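Local coordinates for protein neural-cadherin (Drosophila melanogaster, PDB 3UBG) that mediates calcium-dependent, preferentially homophilic cell adhesion, the piece here being three consecutive cadherin domains of the long ectodomain, at residues D59-G64 with V96-D101; N100-Y105 with R133-D138; P104-R109 with Q196-E201; M113-Q118 with T125-L130; I141-V146 with V181-Q186. All coordinates share one frame; numbering follows the deposited sequence.

Contact 1 (D59-G64 with V96-D101); sequences DYEELG and VKDVND. With CA (calcium ion), chain E; CA (calcium ion), chain F; CA (calcium ion), chain D.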
# COMPACT_ATOMS: atom_id res chain seq x y z
N ASP A 59 -14.01 -11.90 1.53
CA ASP A 59 -12.90 -11.12 2.05
C ASP A 59 -13.42 -10.00 2.95
O ASP A 59 -13.91 -8.97 2.48
CB ASP A 59 -12.03 -10.58 0.90
CG ASP A 59 -10.84 -9.74 1.38
OD1 ASP A 59 -10.49 -9.75 2.58
OD2 ASP A 59 -10.24 -9.07 0.52
N TYR A 60 -13.30 -10.24 4.25
CA TYR A 60 -13.72 -9.33 5.29
C TYR A 60 -13.06 -7.94 5.13
O TYR A 60 -13.69 -6.92 5.35
CB TYR A 60 -13.38 -9.95 6.65
CG TYR A 60 -13.78 -9.11 7.84
CD1 TYR A 60 -15.02 -9.28 8.47
CD2 TYR A 60 -12.92 -8.14 8.36
CE1 TYR A 60 -15.38 -8.50 9.56
CE2 TYR A 60 -13.26 -7.37 9.43
CZ TYR A 60 -14.49 -7.54 10.03
OH TYR A 60 -14.80 -6.75 11.12
N GLU A 61 -11.80 -7.93 4.71
CA GLU A 61 -11.10 -6.69 4.44
C GLU A 61 -11.71 -5.85 3.31
O GLU A 61 -11.66 -4.63 3.34
CB GLU A 61 -9.60 -6.93 4.19
CG GLU A 61 -8.82 -7.25 5.46
CD GLU A 61 -9.28 -8.53 6.17
OE1 GLU A 61 -9.53 -9.54 5.48
OE2 GLU A 61 -9.40 -8.52 7.42
N GLU A 62 -12.30 -6.47 2.29
CA GLU A 62 -12.91 -5.66 1.25
C GLU A 62 -14.38 -5.25 1.49
O GLU A 62 -14.91 -4.42 0.75
CB GLU A 62 -12.75 -6.30 -0.13
CG GLU A 62 -11.31 -6.36 -0.63
CD GLU A 62 -10.51 -5.11 -0.31
OE1 GLU A 62 -11.03 -3.99 -0.52
OE2 GLU A 62 -9.35 -5.25 0.17
N LEU A 63 -15.05 -5.83 2.48
CA LEU A 63 -16.43 -5.43 2.76
C LEU A 63 -16.51 -4.02 3.36
O LEU A 63 -15.56 -3.53 3.97
CB LEU A 63 -17.13 -6.43 3.68
CG LEU A 63 -17.33 -7.86 3.17
CD1 LEU A 63 -17.83 -8.73 4.31
CD2 LEU A 63 -18.29 -7.89 2.00
N GLY A 64 -17.65 -3.37 3.17
CA GLY A 64 -17.88 -2.06 3.75
C GLY A 64 -18.11 -2.09 5.26
O GLY A 64 -17.92 -3.12 5.90
N VAL A 96 -20.45 -11.41 7.89
CA VAL A 96 -19.16 -12.01 7.63
C VAL A 96 -18.15 -11.68 8.72
O VAL A 96 -18.00 -10.52 9.14
CB VAL A 96 -18.68 -11.59 6.28
CG1 VAL A 96 -17.34 -12.24 6.00
CG2 VAL A 96 -19.73 -12.01 5.27
N LYS A 97 -17.48 -12.72 9.19
CA LYS A 97 -16.61 -12.64 10.34
C LYS A 97 -15.14 -12.70 9.95
O LYS A 97 -14.76 -13.46 9.07
CB LYS A 97 -16.95 -13.77 11.31
CG LYS A 97 -18.23 -13.50 12.06
CD LYS A 97 -18.53 -14.61 13.01
CE LYS A 97 -19.14 -15.76 12.28
NZ LYS A 97 -19.36 -16.90 13.18
N ASP A 98 -14.34 -11.87 10.59
CA ASP A 98 -12.93 -11.75 10.26
C ASP A 98 -12.14 -12.97 10.72
O ASP A 98 -12.33 -13.45 11.83
CB ASP A 98 -12.33 -10.51 10.91
CG ASP A 98 -10.87 -10.36 10.59
OD1 ASP A 98 -10.53 -10.46 9.40
OD2 ASP A 98 -10.05 -10.17 11.52
N VAL A 99 -11.25 -13.44 9.86
CA VAL A 99 -10.29 -14.48 10.19
C VAL A 99 -8.91 -13.88 9.92
O VAL A 99 -8.76 -12.98 9.11
CB VAL A 99 -10.55 -15.77 9.33
CG1 VAL A 99 -9.38 -16.70 9.38
CG2 VAL A 99 -11.82 -16.50 9.80
N ASN A 100 -7.89 -14.34 10.61
CA ASN A 100 -6.57 -13.76 10.39
C ASN A 100 -5.94 -14.38 9.15
O ASN A 100 -5.43 -15.49 9.19
CB ASN A 100 -5.68 -13.98 11.62
CG ASN A 100 -4.47 -13.06 11.64
OD1 ASN A 100 -3.83 -12.85 10.62
ND2 ASN A 100 -4.14 -12.54 12.80
N ASP A 101 -5.99 -13.65 8.04
CA ASP A 101 -5.69 -14.24 6.75
C ASP A 101 -5.02 -13.27 5.78
O ASP A 101 -4.91 -13.56 4.59
CB ASP A 101 -6.97 -14.80 6.14
CG ASP A 101 -7.90 -13.71 5.61
OD1 ASP A 101 -7.79 -12.56 6.07
OD2 ASP A 101 -8.76 -14.01 4.75
CA CA E . -9.01 -11.06 7.70
CA CA F . -9.40 -11.56 3.99
CA CA D . -2.61 -10.97 9.50
O HOH W 1 -10.17 -13.08 1.83
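Just after Asp59, whose OD1 binds the chain F calcium together with both carboxylate oxygens of Asp101, Tyr60 packs on Asp98 and Val96. Tyr60 has CG anti to the backbone N (chi1 -179°), which swings the ring against the 96-98 backbone; Asp98 CB sits above the ring centre, 3.5 Å from the Tyr60 centroid, a CH-pi contact. Val96 O lies at the ring's edge, 3.3 Å from Tyr60 CD1. Without the ring, as with an alanine in its place, Asp98 CB is likely to lose its cover and the Val96-Asp98 backbone its packing partner. Glu61 bends at chi2 (61°) and bridges two ions with OE1; OE1 and OE2 together chelate the chain E calcium, which Asp98 OD1 binds at 2.4 Å from the other segment, while Asp98 OD2 pairs with Thr137. Leu63 CD1 then packs on Val96 CB at 3.6 Å. Glu13, Glu102 and Asp136 complete the shells, the crowded carboxylates presumably tolerating one another because calcium lies between them: the interdomain calcium site of cadherins.

Contact 2 (N100-Y105 with R133-D138); sequences NDEPPY and RDPDTD. With CA (calcium ion), chain D; CA (calcium ion), chain F; CA (calcium ion), chain E.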
# COMPACT_ATOMS: atom_id res chain seq x y z
N ASN A 100 -7.89 -14.34 10.61
CA ASN A 100 -6.57 -13.76 10.39
C ASN A 100 -5.94 -14.38 9.15
O ASN A 100 -5.43 -15.49 9.19
CB ASN A 100 -5.68 -13.98 11.62
CG ASN A 100 -4.47 -13.06 11.64
OD1 ASN A 100 -3.83 -12.85 10.62
ND2 ASN A 100 -4.14 -12.54 12.80
N ASP A 101 -5.99 -13.65 8.04
CA ASP A 101 -5.69 -14.24 6.75
C ASP A 101 -5.02 -13.27 5.78
O ASP A 101 -4.91 -13.56 4.59
CB ASP A 101 -6.97 -14.80 6.14
CG ASP A 101 -7.90 -13.71 5.61
OD1 ASP A 101 -7.79 -12.56 6.07
OD2 ASP A 101 -8.76 -14.01 4.75
N GLU A 102 -4.59 -12.12 6.29
CA GLU A 102 -3.87 -11.16 5.45
C GLU A 102 -2.46 -10.91 5.98
O GLU A 102 -2.26 -10.75 7.18
CB GLU A 102 -4.65 -9.86 5.33
CG GLU A 102 -6.06 -10.04 4.81
CD GLU A 102 -6.11 -10.68 3.43
OE1 GLU A 102 -5.05 -10.78 2.77
OE2 GLU A 102 -7.19 -11.07 2.98
N PRO A 103 -1.46 -10.89 5.10
CA PRO A 103 -0.09 -10.68 5.57
C PRO A 103 0.15 -9.25 6.05
O PRO A 103 -0.53 -8.33 5.60
CB PRO A 103 0.75 -11.00 4.33
CG PRO A 103 -0.15 -10.67 3.17
CD PRO A 103 -1.54 -11.06 3.63
N PRO A 104 1.11 -9.05 6.98
CA PRO A 104 1.53 -7.70 7.38
C PRO A 104 2.38 -7.00 6.31
O PRO A 104 2.93 -7.63 5.42
CB PRO A 104 2.40 -7.96 8.60
CG PRO A 104 2.96 -9.32 8.37
CD PRO A 104 1.81 -10.09 7.75
N TYR A 105 2.49 -5.68 6.43
CA TYR A 105 3.22 -4.89 5.47
C TYR A 105 3.91 -3.73 6.21
O TYR A 105 3.44 -3.29 7.26
CB TYR A 105 2.27 -4.36 4.39
CG TYR A 105 1.14 -3.55 4.94
CD1 TYR A 105 1.22 -2.16 5.01
CD2 TYR A 105 -0.01 -4.17 5.41
CE1 TYR A 105 0.18 -1.42 5.52
CE2 TYR A 105 -1.05 -3.43 5.92
CZ TYR A 105 -0.96 -2.05 5.97
OH TYR A 105 -2.00 -1.30 6.50
N ARG A 133 2.19 -2.70 9.71
CA ARG A 133 0.80 -2.94 10.08
C ARG A 133 0.32 -4.27 9.52
O ARG A 133 1.02 -4.92 8.76
CB ARG A 133 -0.11 -1.82 9.61
CG ARG A 133 0.02 -0.56 10.44
CD ARG A 133 -1.14 0.37 10.13
NE ARG A 133 -0.98 1.68 10.76
CZ ARG A 133 -0.82 2.81 10.09
NH1 ARG A 133 -0.81 2.79 8.75
NH2 ARG A 133 -0.68 3.96 10.74
N ASP A 134 -0.88 -4.64 9.92
CA ASP A 134 -1.51 -5.85 9.45
C ASP A 134 -3.02 -5.63 9.40
O ASP A 134 -3.59 -5.06 10.32
CB ASP A 134 -1.16 -7.00 10.39
CG ASP A 134 -1.75 -8.31 9.94
OD1 ASP A 134 -3.01 -8.48 9.99
OD2 ASP A 134 -0.95 -9.17 9.55
N PRO A 135 -3.67 -6.09 8.33
CA PRO A 135 -5.07 -5.77 8.03
C PRO A 135 -6.08 -6.45 8.95
O PRO A 135 -7.18 -5.95 9.08
CB PRO A 135 -5.25 -6.26 6.58
CG PRO A 135 -3.86 -6.45 6.05
CD PRO A 135 -3.03 -6.83 7.23
N ASP A 136 -5.72 -7.55 9.58
CA ASP A 136 -6.71 -8.26 10.39
C ASP A 136 -7.00 -7.54 11.71
O ASP A 136 -6.22 -6.71 12.15
CB ASP A 136 -6.26 -9.71 10.60
CG ASP A 136 -5.97 -10.41 9.29
OD1 ASP A 136 -6.72 -10.21 8.33
OD2 ASP A 136 -4.98 -11.12 9.16
N THR A 137 -8.15 -7.84 12.31
CA THR A 137 -8.52 -7.24 13.59
C THR A 137 -7.70 -7.88 14.71
O THR A 137 -7.63 -7.35 15.81
CB THR A 137 -10.03 -7.42 13.91
OG1 THR A 137 -10.32 -8.80 14.16
CG2 THR A 137 -10.90 -6.94 12.77
N ASP A 138 -7.06 -8.99 14.39
CA ASP A 138 -6.51 -9.93 15.37
C ASP A 138 -4.98 -10.13 15.24
O ASP A 138 -4.45 -11.21 15.51
CB ASP A 138 -7.24 -11.25 15.15
CG ASP A 138 -6.80 -12.35 16.10
OD1 ASP A 138 -6.31 -12.03 17.21
OD2 ASP A 138 -6.98 -13.54 15.73
CA CA D . -2.61 -10.97 9.50
CA CA F . -9.40 -11.56 3.99
CA CA E . -9.01 -11.06 7.70
O HOH W 1 -10.17 -13.08 1.83
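Asp136 turns CG beside its backbone N (chi1 -54°) and Asn100 turns its own anti to N (chi1 -163°), and the two side chains cross at about a right angle on the chain D calcium. Asn100 OD1 binds the ion at 2.5 Å and Asp136 OD2 at 2.4 Å, their amide and carboxylate planes 69° apart. Asp136 OD2 also accepts a nearly straight bond on its syn lone pair from Glu102 N, 3.1 Å away, and a weak one from Asp101 N, while Asp136 OD1 reaches over to the chain E ion. One carboxylate thus joins two metals and pins the linker backbone. This is the calcium-binding linker between successive cadherin domains, the 100-105 segment running past the Asp-Pro-Asp turn of the next domain. Asp134 chelates the chain D ion with both oxygens, and Glu102 O binds it at 2.4 Å; Asp134 OD1 also takes Asp136 N, an Asx turn. Gln196 and Asp185 fill the remaining places. Pro135 CG packs against Glu102 CB at 3.6 Å. Farther along, Tyr105 and Arg133 form an antiparallel hydrogen-bonded pair, and Arg133 O lies over one face of the Tyr105 ring.

Contact 3 (P104-R109 with Q196-E201); sequences PYFINR and QSTPEE. With CA (calcium ion), chain D.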
# COMPACT_ATOMS: atom_id res chain seq x y z
N PRO A 104 1.11 -9.05 6.98
CA PRO A 104 1.53 -7.70 7.38
C PRO A 104 2.38 -7.00 6.31
O PRO A 104 2.93 -7.63 5.42
CB PRO A 104 2.40 -7.96 8.60
CG PRO A 104 2.96 -9.32 8.37
CD PRO A 104 1.81 -10.09 7.75
N TYR A 105 2.49 -5.68 6.43
CA TYR A 105 3.22 -4.89 5.47
C TYR A 105 3.91 -3.73 6.21
O TYR A 105 3.44 -3.29 7.26
CB TYR A 105 2.27 -4.36 4.39
CG TYR A 105 1.14 -3.55 4.94
CD1 TYR A 105 1.22 -2.16 5.01
CD2 TYR A 105 -0.01 -4.17 5.41
CE1 TYR A 105 0.18 -1.42 5.52
CE2 TYR A 105 -1.05 -3.43 5.92
CZ TYR A 105 -0.96 -2.05 5.97
OH TYR A 105 -2.00 -1.30 6.50
N PHE A 106 5.03 -3.26 5.66
CA PHE A 106 5.77 -2.17 6.29
C PHE A 106 5.15 -0.83 5.93
O PHE A 106 4.72 -0.62 4.80
CB PHE A 106 7.25 -2.21 5.88
CG PHE A 106 8.05 -3.30 6.54
CD1 PHE A 106 8.54 -4.36 5.81
CD2 PHE A 106 8.33 -3.25 7.90
CE1 PHE A 106 9.30 -5.36 6.41
CE2 PHE A 106 9.09 -4.24 8.51
CZ PHE A 106 9.56 -5.31 7.77
N ILE A 107 5.09 0.06 6.92
CA ILE A 107 4.52 1.38 6.70
C ILE A 107 5.62 2.45 6.72
O ILE A 107 5.35 3.63 6.47
CB ILE A 107 3.43 1.71 7.75
CG1 ILE A 107 4.02 1.79 9.16
CG2 ILE A 107 2.32 0.67 7.69
CD1 ILE A 107 3.03 2.25 10.21
N ASN A 108 6.86 2.03 6.99
CA ASN A 108 8.03 2.91 6.89
C ASN A 108 8.11 3.71 5.59
O ASN A 108 7.99 3.16 4.50
CB ASN A 108 9.32 2.09 7.02
CG ASN A 108 9.52 1.53 8.40
OD1 ASN A 108 9.13 0.39 8.70
ND2 ASN A 108 10.15 2.33 9.28
N ARG A 109 8.36 5.01 5.70
CA ARG A 109 8.63 5.81 4.52
C ARG A 109 9.77 6.77 4.84
O ARG A 109 9.88 7.24 5.97
CB ARG A 109 7.38 6.57 4.06
CG ARG A 109 6.21 5.68 3.61
CD ARG A 109 6.59 4.81 2.39
NE ARG A 109 5.44 4.08 1.84
CZ ARG A 109 5.11 2.83 2.16
NH1 ARG A 109 5.82 2.12 3.03
NH2 ARG A 109 4.05 2.27 1.60
N GLN A 196 2.41 -15.63 8.52
CA GLN A 196 2.32 -14.55 7.54
C GLN A 196 3.43 -13.52 7.73
O GLN A 196 3.77 -13.14 8.85
CB GLN A 196 0.98 -13.82 7.64
CG GLN A 196 -0.24 -14.70 7.55
CD GLN A 196 -1.40 -14.09 8.31
OE1 GLN A 196 -1.21 -13.14 9.07
NE2 GLN A 196 -2.59 -14.63 8.13
N SER A 197 3.96 -13.03 6.61
CA SER A 197 5.16 -12.21 6.59
C SER A 197 5.05 -11.07 5.60
O SER A 197 4.53 -11.24 4.50
CB SER A 197 6.37 -13.04 6.13
OG SER A 197 6.70 -14.03 7.07
N THR A 198 5.59 -9.93 5.98
CA THR A 198 5.98 -8.92 5.01
C THR A 198 6.99 -9.54 4.05
O THR A 198 7.55 -10.61 4.33
CB THR A 198 6.71 -7.77 5.73
OG1 THR A 198 7.99 -8.23 6.19
CG2 THR A 198 5.90 -7.28 6.92
N PRO A 199 7.27 -8.86 2.94
CA PRO A 199 8.47 -9.11 2.13
C PRO A 199 9.73 -8.86 2.96
O PRO A 199 9.68 -8.19 4.00
CB PRO A 199 8.41 -8.01 1.06
CG PRO A 199 7.05 -7.45 1.13
CD PRO A 199 6.51 -7.68 2.48
N GLU A 200 10.86 -9.39 2.50
CA GLU A 200 12.17 -9.06 3.07
C GLU A 200 12.61 -7.69 2.58
O GLU A 200 12.82 -7.50 1.38
CB GLU A 200 13.23 -10.08 2.65
CG GLU A 200 13.22 -11.38 3.46
CD GLU A 200 14.39 -12.30 3.11
OE1 GLU A 200 15.50 -11.79 2.83
OE2 GLU A 200 14.19 -13.53 3.10
N GLU A 201 12.76 -6.76 3.51
CA GLU A 201 13.22 -5.41 3.20
C GLU A 201 14.71 -5.29 3.48
O GLU A 201 15.22 -5.85 4.45
CB GLU A 201 12.48 -4.37 4.04
CG GLU A 201 11.03 -4.23 3.69
CD GLU A 201 10.79 -3.62 2.31
OE1 GLU A 201 11.68 -2.89 1.80
OE2 GLU A 201 9.71 -3.87 1.74
CA CA D . -2.61 -10.97 9.50
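The backbones of 104-106 and 196-201 run in nearly the same direction, 15° apart, with Tyr105 and Thr198 closest at their CA atoms. They belong to the two facing sheets of the cadherin beta-sandwich, strand 105-106 edging one and strand 195-207 lying in the other, so the contact joins the two sheets near the calcium-bound end. Thr198 sits between Pro104 and Phe106. Its CG2 stands over a face of the Phe106 ring, offset toward the rim and 4.2 Å from the centroid, a CH-pi contact, and also touches Pro104 CG at 3.9 Å. Glu201 and Phe106 lie alongside each other pointing opposite ways, Glu201 CG 3.3 Å from Phe106 CD1, with the carboxylate turned almost perpendicular to the ring. Gln196 rests its CB against Pro104 CD and extends beyond CG to put OE1 on the chain D calcium. Thr198 OG1, held between backbone N and carbonyl carbon (chi1 70°), accepts from Ala183 N and donates to Pro199 O at 2.8 Å, while lying 3.2 Å from Phe106 CE1.

Contact 4 (M113-Q118 with T125-L130); sequences MQAVVQ and TPVFTL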
# COMPACT_ATOMS: atom_id res chain seq x y z
N MET A 113 14.34 1.41 3.12
CA MET A 113 14.70 1.91 4.43
C MET A 113 16.17 2.34 4.51
O MET A 113 17.07 1.56 4.19
CB MET A 113 14.45 0.83 5.47
CG MET A 113 13.01 0.38 5.53
SD MET A 113 12.95 -1.12 6.50
CE MET A 113 11.20 -1.49 6.47
N GLN A 114 16.38 3.59 4.94
CA GLN A 114 17.73 4.15 5.05
C GLN A 114 18.02 4.86 6.38
O GLN A 114 17.13 5.41 7.03
CB GLN A 114 18.04 5.06 3.85
CG GLN A 114 18.01 4.33 2.53
CD GLN A 114 18.36 5.22 1.34
OE1 GLN A 114 18.41 6.44 1.46
NE2 GLN A 114 18.61 4.60 0.19
N ALA A 115 19.28 4.84 6.78
CA ALA A 115 19.67 5.48 8.02
C ALA A 115 21.16 5.75 8.07
O ALA A 115 21.94 5.16 7.30
CB ALA A 115 19.23 4.65 9.21
N VAL A 116 21.56 6.65 8.95
CA VAL A 116 22.97 6.83 9.27
C VAL A 116 23.24 6.33 10.67
O VAL A 116 22.31 6.16 11.47
CB VAL A 116 23.40 8.30 9.19
CG1 VAL A 116 23.25 8.82 7.78
CG2 VAL A 116 22.59 9.15 10.16
N VAL A 117 24.51 6.09 10.95
CA VAL A 117 24.97 5.73 12.28
C VAL A 117 26.24 6.55 12.57
O VAL A 117 27.18 6.57 11.77
CB VAL A 117 25.25 4.20 12.41
CG1 VAL A 117 26.25 3.74 11.38
CG2 VAL A 117 25.74 3.84 13.80
N GLN A 118 26.26 7.26 13.69
CA GLN A 118 27.41 8.09 14.00
C GLN A 118 28.62 7.22 14.22
O GLN A 118 28.49 6.08 14.69
CB GLN A 118 27.14 8.92 15.23
CG GLN A 118 25.89 9.72 15.09
CD GLN A 118 25.65 10.60 16.28
OE1 GLN A 118 24.98 11.62 16.17
NE2 GLN A 118 26.19 10.21 17.44
N THR A 125 22.62 2.41 20.81
CA THR A 125 22.12 3.62 20.18
C THR A 125 21.00 3.26 19.21
O THR A 125 21.18 2.42 18.32
CB THR A 125 23.22 4.32 19.38
OG1 THR A 125 24.22 4.79 20.28
CG2 THR A 125 22.62 5.49 18.58
N PRO A 126 19.83 3.90 19.37
CA PRO A 126 18.68 3.68 18.49
C PRO A 126 18.89 4.35 17.13
O PRO A 126 19.14 5.56 17.05
CB PRO A 126 17.54 4.37 19.24
CG PRO A 126 18.19 5.43 20.01
CD PRO A 126 19.57 4.93 20.39
N VAL A 127 18.78 3.59 16.07
CA VAL A 127 19.17 4.08 14.76
C VAL A 127 18.00 4.14 13.77
O VAL A 127 17.95 5.01 12.89
CB VAL A 127 20.34 3.24 14.22
CG1 VAL A 127 20.29 3.17 12.73
CG2 VAL A 127 21.68 3.82 14.72
N PHE A 128 17.05 3.22 13.94
CA PHE A 128 15.89 3.09 13.06
C PHE A 128 14.72 2.45 13.81
O PHE A 128 14.91 1.82 14.86
CB PHE A 128 16.26 2.27 11.82
CG PHE A 128 15.35 2.47 10.65
CD1 PHE A 128 15.46 3.61 9.87
CD2 PHE A 128 14.42 1.50 10.29
CE1 PHE A 128 14.65 3.81 8.77
CE2 PHE A 128 13.59 1.68 9.20
CZ PHE A 128 13.71 2.84 8.43
N THR A 129 13.51 2.62 13.28
CA THR A 129 12.33 1.97 13.86
C THR A 129 11.54 1.28 12.76
O THR A 129 10.95 1.96 11.91
CB THR A 129 11.40 2.99 14.52
OG1 THR A 129 12.17 3.88 15.35
CG2 THR A 129 10.29 2.29 15.34
N LEU A 130 11.53 -0.05 12.76
CA LEU A 130 10.69 -0.78 11.81
C LEU A 130 9.25 -0.56 12.23
O LEU A 130 8.92 -0.57 13.42
CB LEU A 130 11.03 -2.28 11.79
CG LEU A 130 12.47 -2.70 11.45
CD1 LEU A 130 12.64 -4.21 11.52
CD2 LEU A 130 12.90 -2.17 10.10
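The Phe128 ring packs against the backbone and side chains of 113-115. CG stands anti to the backbone N (chi1 -159°), which carries the ring across to strand 113-117. There its CZ meets Met113 CB at 3.7 Å, CE1 comes within 3.4 Å of Gln114 O, and CD1 reaches Ala115 CB at 4.0 Å, all obliquely to the ring. Replacing it with an alanine would probably open a gap beside Met113 and Ala115 and leave the methionine side chain free to shift. The Met113 and Phe128 side chains cross at about a right angle. The extended methionine chain puts SD 5.1 Å from the Phe128 centroid, an oblique Met-aromatic contact, and then 3.8 Å from Leu130 CD2. Val127 covers the other end: CG1 packs on Ala115 CB at 4.0 Å and also approaches Val116 O, while CG2 meets Val117 CG2 at 4.2 Å. Both Val127 and Phe128 point toward strand 113-117 because they form a classic beta bulge opposite Val163, which puts two successive side chains into the interior. Antiparallel at 172° yet 7.0 Å apart, the strands join through side chains and belong to different sheets, an apolar interface of the Greek-key beta-sandwich of a cadherin domain.

Contact 5 (I141-V146 with V181-Q186); sequences IHYFIV and VKAEDQ. With CA (calcium ion), chain D.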
# COMPACT_ATOMS: atom_id res chain seq x y z
N ILE A 141 2.17 -8.60 15.83
CA ILE A 141 3.35 -8.37 14.99
C ILE A 141 4.70 -8.49 15.69
O ILE A 141 4.93 -7.89 16.75
CB ILE A 141 3.28 -7.01 14.28
CG1 ILE A 141 2.23 -7.04 13.16
CG2 ILE A 141 4.63 -6.68 13.66
CD1 ILE A 141 1.23 -5.91 13.19
N HIS A 142 5.59 -9.26 15.08
CA HIS A 142 6.96 -9.44 15.55
C HIS A 142 7.98 -9.04 14.49
O HIS A 142 7.84 -9.38 13.32
CB HIS A 142 7.19 -10.88 15.98
CG HIS A 142 6.39 -11.27 17.18
ND1 HIS A 142 6.97 -11.66 18.37
CD2 HIS A 142 5.05 -11.31 17.39
CE1 HIS A 142 6.02 -11.94 19.25
NE2 HIS A 142 4.85 -11.73 18.68
N TYR A 143 9.01 -8.32 14.93
CA TYR A 143 10.04 -7.80 14.04
C TYR A 143 11.33 -8.64 14.11
O TYR A 143 11.73 -9.08 15.19
CB TYR A 143 10.33 -6.33 14.38
CG TYR A 143 9.13 -5.41 14.25
CD1 TYR A 143 8.77 -4.90 13.00
CD2 TYR A 143 8.38 -5.04 15.35
CE1 TYR A 143 7.68 -4.04 12.86
CE2 TYR A 143 7.30 -4.18 15.23
CZ TYR A 143 6.94 -3.69 13.97
OH TYR A 143 5.86 -2.83 13.83
N PHE A 144 11.97 -8.86 12.97
CA PHE A 144 13.17 -9.70 12.90
C PHE A 144 14.19 -9.23 11.86
O PHE A 144 13.84 -8.79 10.75
CB PHE A 144 12.81 -11.14 12.56
CG PHE A 144 11.88 -11.79 13.54
CD1 PHE A 144 12.36 -12.26 14.74
CD2 PHE A 144 10.54 -11.92 13.25
CE1 PHE A 144 11.51 -12.86 15.66
CE2 PHE A 144 9.68 -12.52 14.16
CZ PHE A 144 10.16 -12.98 15.37
N ILE A 145 15.46 -9.37 12.22
CA ILE A 145 16.53 -9.38 11.23
C ILE A 145 16.65 -10.81 10.70
O ILE A 145 16.72 -11.76 11.49
CB ILE A 145 17.86 -9.00 11.87
CG1 ILE A 145 17.82 -7.54 12.34
CG2 ILE A 145 19.01 -9.24 10.90
CD1 ILE A 145 18.89 -7.21 13.35
N VAL A 146 16.67 -10.98 9.38
CA VAL A 146 16.83 -12.32 8.81
C VAL A 146 18.20 -12.55 8.13
O VAL A 146 18.73 -13.67 8.14
CB VAL A 146 15.66 -12.68 7.85
CG1 VAL A 146 14.34 -12.59 8.59
CG2 VAL A 146 15.67 -11.80 6.61
N VAL A 181 15.33 -7.31 6.87
CA VAL A 181 14.36 -7.42 7.95
C VAL A 181 13.00 -7.89 7.46
O VAL A 181 12.70 -7.84 6.28
CB VAL A 181 14.15 -6.07 8.65
CG1 VAL A 181 15.45 -5.64 9.35
CG2 VAL A 181 13.64 -5.01 7.66
N LYS A 182 12.19 -8.35 8.39
CA LYS A 182 10.82 -8.69 8.06
C LYS A 182 9.94 -8.57 9.30
O LYS A 182 10.45 -8.52 10.43
CB LYS A 182 10.76 -10.10 7.48
CG LYS A 182 10.94 -11.19 8.49
CD LYS A 182 10.36 -12.50 7.97
CE LYS A 182 10.38 -13.59 9.03
NZ LYS A 182 9.76 -14.86 8.51
N ALA A 183 8.63 -8.50 9.10
CA ALA A 183 7.71 -8.61 10.22
C ALA A 183 6.82 -9.83 10.02
O ALA A 183 6.54 -10.23 8.89
CB ALA A 183 6.89 -7.33 10.41
N GLU A 184 6.42 -10.44 11.12
CA GLU A 184 5.48 -11.55 11.09
C GLU A 184 4.24 -11.19 11.87
O GLU A 184 4.31 -10.49 12.87
CB GLU A 184 6.08 -12.79 11.73
CG GLU A 184 7.20 -13.44 10.97
CD GLU A 184 7.75 -14.63 11.72
OE1 GLU A 184 7.43 -14.75 12.93
OE2 GLU A 184 8.50 -15.42 11.12
N ASP A 185 3.09 -11.68 11.42
CA ASP A 185 1.91 -11.68 12.26
C ASP A 185 1.85 -13.08 12.87
O ASP A 185 1.52 -14.05 12.18
CB ASP A 185 0.65 -11.35 11.47
CG ASP A 185 -0.62 -11.48 12.31
OD1 ASP A 185 -0.52 -11.70 13.53
OD2 ASP A 185 -1.73 -11.34 11.75
N GLN A 186 2.21 -13.18 14.14
CA GLN A 186 2.27 -14.48 14.80
C GLN A 186 0.90 -14.96 15.26
O GLN A 186 0.79 -15.93 16.01
CB GLN A 186 3.29 -14.46 15.93
CG GLN A 186 4.65 -13.99 15.44
CD GLN A 186 5.82 -14.60 16.20
OE1 GLN A 186 5.70 -14.96 17.37
NE2 GLN A 186 6.96 -14.72 15.52
CA CA D . -2.61 -10.97 9.50
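Ala183 lies at the apolar centre, its CB 4.0 Å from both Ile141 CG2 and Tyr143 CD1, and Ile145 CG1 continues this face to Val181 CG1. Leu130 and Ala132 of the facing sheet cover it, and Tyr143 OH takes a hydrogen bond from Ala132 N. The strands form an antiparallel pair within one sheet of the cadherin beta-sandwich, strand 141-148 at its edge; His142 and Glu184 exchange two backbone hydrogen bonds of 2.8 Å, and Phe144 and Lys182 pair likewise. On the other face Gln186, bent at chi2 (-149°), lays its amide nearly parallel to the His142 ring, planes 15° apart, with OE1 over the ring centre. Gln186 NE2 donates to Glu184 OE1 at 2.6 Å and touches the edge of the Phe144 ring, 3.6 Å from CZ. Glu184 OE2 takes Lys182 NZ on its anti lone pair at 3.0 Å, a salt bridge, while Lys182 CG rests on Val146 CG1. His142 ND1 is hydrogen-bonded to Glu158 OE2, and at the strand end Asp185 OD2 binds the chain D calcium at 2.4 Å.

Along the chain, contact 1 closes first, its last two residues opening contact 2, which starts from the same linker as contact 3. Contacts 1 and 2, centres 10 Å apart, wrap the three calcium ions between two successive cadherin domains; contacts 3 and 5 reach the chain D ion through Gln196 and Asp185. Those two contacts lie 8 Å apart, on neighbouring strands 195-207 and 176-185. Contact 4 is nested inside the loops closed by contacts 2 and 3 and sits about 35 Å from contact 1, centre to centre, between the sheets of the middle domain. The shared ligands tie the linker site to that domain's sandwich, consistent with the calcium-stiffened, curved ectodomain.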